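Local coordinates for protein member of DUF4221 family (Bacteroides vulgatus, PDB 3S9J) that is of unknown function but folds as a six-bladed beta-propeller and probably is a lipoprotein in its natural, full-length form, at residues W161-F167 / W179-P185. Residues are numbered along the deposited sequence; the frame is centred on the assembly and turned at random.
With FMT (formic acid), chain E.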
loop_
_atom_site.group_PDB
_atom_site.type_symbol
_atom_site.label_atom_id
_atom_site.label_comp_id
_atom_site.label_asym_id
_atom_site.label_seq_id
_atom_site.Cartn_x
_atom_site.Cartn_y
_atom_site.Cartn_z
ATOM N N TRP A 161 8.776 15.647 -14.919
ATOM C CA TRP A 161 8.610 14.278 -14.398
ATOM C C TRP A 161 9.954 13.526 -14.255
ATOM O O TRP A 161 10.253 13.008 -13.164
ATOM C CB TRP A 161 7.549 13.476 -15.193
ATOM C CG TRP A 161 6.179 14.114 -15.041
ATOM C CD1 TRP A 161 5.606 15.039 -15.878
ATOM C CD2 TRP A 161 5.283 13.971 -13.931
ATOM N NE1 TRP A 161 4.394 15.444 -15.381
ATOM C CE2 TRP A 161 4.173 14.813 -14.180
ATOM C CE3 TRP A 161 5.311 13.220 -12.745
ATOM C CZ2 TRP A 161 3.090 14.888 -13.312
ATOM C CZ3 TRP A 161 4.238 13.301 -11.875
ATOM C CH2 TRP A 161 3.144 14.138 -12.158
ATOM N N PRO A 162 10.784 13.498 -15.320
ATOM C CA PRO A 162 12.068 12.783 -15.221
ATOM C C PRO A 162 13.110 13.456 -14.339
ATOM O O PRO A 162 14.190 12.896 -14.134
ATOM C CB PRO A 162 12.576 12.727 -16.673
ATOM C CG PRO A 162 11.490 13.163 -17.524
ATOM C CD PRO A 162 10.505 13.935 -16.702
ATOM N N ARG A 163 12.809 14.649 -13.841
ATOM C CA ARG A 163 13.653 15.318 -12.851
ATOM C C ARG A 163 13.072 15.234 -11.436
ATOM O O ARG A 163 13.642 15.802 -10.507
ATOM C CB ARG A 163 13.831 16.791 -13.228
ATOM C CG ARG A 163 14.510 17.006 -14.559
ATOM C CD ARG A 163 14.990 18.442 -14.658
ATOM N NE ARG A 163 13.877 19.373 -14.858
ATOM C CZ ARG A 163 13.594 19.992 -16.008
ATOM N NH1 ARG A 163 14.337 19.798 -17.096
ATOM N NH2 ARG A 163 12.552 20.818 -16.073
ATOM N N THR A 164 11.930 14.558 -11.272
ATOM C CA THR A 164 11.283 14.467 -9.970
ATOM C C THR A 164 11.551 13.084 -9.380
ATOM O O THR A 164 11.315 12.072 -10.024
ATOM C CB THR A 164 9.733 14.703 -10.120
ATOM O OG1 THR A 164 9.504 16.014 -10.664
ATOM C CG2 THR A 164 8.989 14.543 -8.775
ATOM N N HIS A 165 12.027 13.042 -8.136
ATOM C CA HIS A 165 12.391 11.787 -7.505
ATOM C C HIS A 165 11.148 11.045 -7.002
ATOM O O HIS A 165 10.278 11.635 -6.351
ATOM C CB HIS A 165 13.297 12.032 -6.298
ATOM C CG HIS A 165 14.584 12.705 -6.630
ATOM N ND1 HIS A 165 14.744 14.078 -6.599
ATOM C CD2 HIS A 165 15.777 12.195 -7.003
ATOM C CE1 HIS A 165 15.990 14.379 -6.931
ATOM N NE2 HIS A 165 16.640 13.256 -7.180
HETATM N N MSE A 166 11.130 9.741 -7.241
HETATM C CA MSE A 166 10.101 8.857 -6.727
HETATM C C MSE A 166 10.290 8.438 -5.266
HETATM O O MSE A 166 9.331 8.052 -4.635
HETATM C CB MSE A 166 9.978 7.602 -7.582
HETATM C CG MSE A 166 9.255 7.843 -8.944
HETATM SE SE MSE A 166 9.291 6.272 -10.064
HETATM C CE MSE A 166 8.208 5.213 -8.983
ATOM N N PHE A 167 11.543 8.439 -4.777
ATOM C CA PHE A 167 11.857 8.005 -3.432
ATOM C C PHE A 167 12.882 8.904 -2.766
ATOM O O PHE A 167 13.683 9.558 -3.439
ATOM C CB PHE A 167 12.434 6.589 -3.470
ATOM C CG PHE A 167 11.417 5.543 -3.818
ATOM C CD1 PHE A 167 10.666 4.931 -2.817
ATOM C CD2 PHE A 167 11.200 5.179 -5.135
ATOM C CE1 PHE A 167 9.729 3.964 -3.135
ATOM C CE2 PHE A 167 10.250 4.225 -5.450
ATOM C CZ PHE A 167 9.524 3.623 -4.454
ATOM N N TRP A 179 17.883 12.120 -1.545
ATOM C CA TRP A 179 17.021 11.828 -2.690
ATOM C C TRP A 179 17.607 10.600 -3.377
ATOM O O TRP A 179 18.824 10.508 -3.556
ATOM C CB TRP A 179 17.060 12.947 -3.731
ATOM C CG TRP A 179 16.423 14.245 -3.392
ATOM C CD1 TRP A 179 17.041 15.466 -3.339
ATOM C CD2 TRP A 179 15.041 14.480 -3.132
ATOM N NE1 TRP A 179 16.128 16.446 -3.047
ATOM C CE2 TRP A 179 14.889 15.875 -2.926
ATOM C CE3 TRP A 179 13.905 13.656 -3.082
ATOM C CZ2 TRP A 179 13.653 16.459 -2.642
ATOM C CZ3 TRP A 179 12.687 14.234 -2.794
ATOM C CH2 TRP A 179 12.568 15.630 -2.582
ATOM N N ILE A 180 16.762 9.678 -3.784
ATOM C CA ILE A 180 17.190 8.452 -4.433
ATOM C C ILE A 180 17.034 8.667 -5.943
ATOM O O ILE A 180 16.001 9.184 -6.363
ATOM C CB ILE A 180 16.344 7.270 -3.963
ATOM C CG1 ILE A 180 16.379 7.197 -2.414
ATOM C CG2 ILE A 180 16.861 5.972 -4.580
ATOM C CD1 ILE A 180 17.792 7.160 -1.807
ATOM N N PRO A 181 18.058 8.323 -6.740
ATOM C CA PRO A 181 18.008 8.669 -8.182
ATOM C C PRO A 181 17.132 7.712 -9.028
ATOM O O PRO A 181 17.591 7.086 -10.002
ATOM C CB PRO A 181 19.484 8.655 -8.583
ATOM C CG PRO A 181 20.084 7.626 -7.677
ATOM C CD PRO A 181 19.382 7.783 -6.367
ATOM N N ILE A 182 15.869 7.622 -8.625
ATOM C CA ILE A 182 14.811 6.900 -9.316
ATOM C C ILE A 182 13.757 7.952 -9.559
ATOM O O ILE A 182 13.206 8.506 -8.607
ATOM C CB ILE A 182 14.213 5.793 -8.445
ATOM C CG1 ILE A 182 15.262 4.723 -8.122
ATOM C CG2 ILE A 182 12.977 5.117 -9.141
ATOM C CD1 ILE A 182 14.738 3.743 -7.026
ATOM N N PHE A 183 13.513 8.241 -10.829
ATOM C CA PHE A 183 12.713 9.391 -11.239
ATOM C C PHE A 183 11.363 8.943 -11.828
ATOM O O PHE A 183 11.224 7.833 -12.327
ATOM C CB PHE A 183 13.493 10.202 -12.259
ATOM C CG PHE A 183 14.759 10.798 -11.690
ATOM C CD1 PHE A 183 14.705 11.984 -10.965
ATOM C CD2 PHE A 183 15.975 10.146 -11.816
ATOM C CE1 PHE A 183 15.858 12.531 -10.412
ATOM C CE2 PHE A 183 17.130 10.696 -11.269
ATOM C CZ PHE A 183 17.058 11.880 -10.558
ATOM N N TYR A 184 10.392 9.832 -11.786
ATOM C CA TYR A 184 9.108 9.532 -12.400
ATOM C C TYR A 184 9.306 9.340 -13.908
ATOM O O TYR A 184 10.107 10.019 -14.528
ATOM C CB TYR A 184 8.110 10.664 -12.157
ATOM C CG TYR A 184 7.444 10.613 -10.832
ATOM C CD1 TYR A 184 8.055 11.139 -9.694
ATOM C CD2 TYR A 184 6.186 10.038 -10.692
ATOM C CE1 TYR A 184 7.423 11.090 -8.423
ATOM C CE2 TYR A 184 5.557 9.989 -9.440
ATOM C CZ TYR A 184 6.167 10.525 -8.318
ATOM O OH TYR A 184 5.514 10.471 -7.092
ATOM N N PRO A 185 8.609 8.368 -14.485
ATOM C CA PRO A 185 8.767 8.075 -15.898
ATOM C C PRO A 185 8.061 9.140 -16.751
ATOM O O PRO A 185 7.123 9.799 -16.270
ATOM C CB PRO A 185 8.098 6.706 -16.050
ATOM C CG PRO A 185 7.096 6.639 -14.955
ATOM C CD PRO A 185 7.693 7.429 -13.813
HETATM C C FMT E . 11.818 20.689 -11.333
HETATM O O1 FMT E . 12.132 20.123 -12.380
HETATM O O2 FMT E . 11.316 20.075 -10.390
#
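The imidazole of His-165 is sandwiched between Trp-179 and Phe-183. On one face it forms an offset stack with the five-membered indole ring, the planes only 8° apart, and Trp-179 CB sits over its centre as a CH-pi donor, 3.5 Å from the centroid. Phe-183 CE1 approaches the opposite face near the rim, 3.4 Å from His-165 NE2, with the phenyl ring tilted by 38°.

Tyr-184 is held in a similar way. Met-166 CG lies over one face of its ring, 3.7 Å from the centroid, and the side chain, extended at chi2 (174°), carries selenium farther off above the same face, a Met-aromatic contact. Against the other face Trp-161 turns the edge of its six-membered ring, an offset edge-to-face pair. Thr-164 O lies at the edge of the phenol and also accepts a hydrogen bond from Tyr-184 N, 3.0 Å away, while the OH is hydrogen-bonded to Gln-149 O.

Between the two clusters the nearly straight bond from Met-166 N to Ile-182 O (2.8 Å) ties the backbones. Met-166 also packs on Phe-216 and Met-223 of the neighbouring sheet. The arrangement closes the end away from the connecting turn of the hairpin formed by strands 165-171 and 177-183, the third and fourth strands of a four-stranded antiparallel blade of the six-bladed beta-propeller.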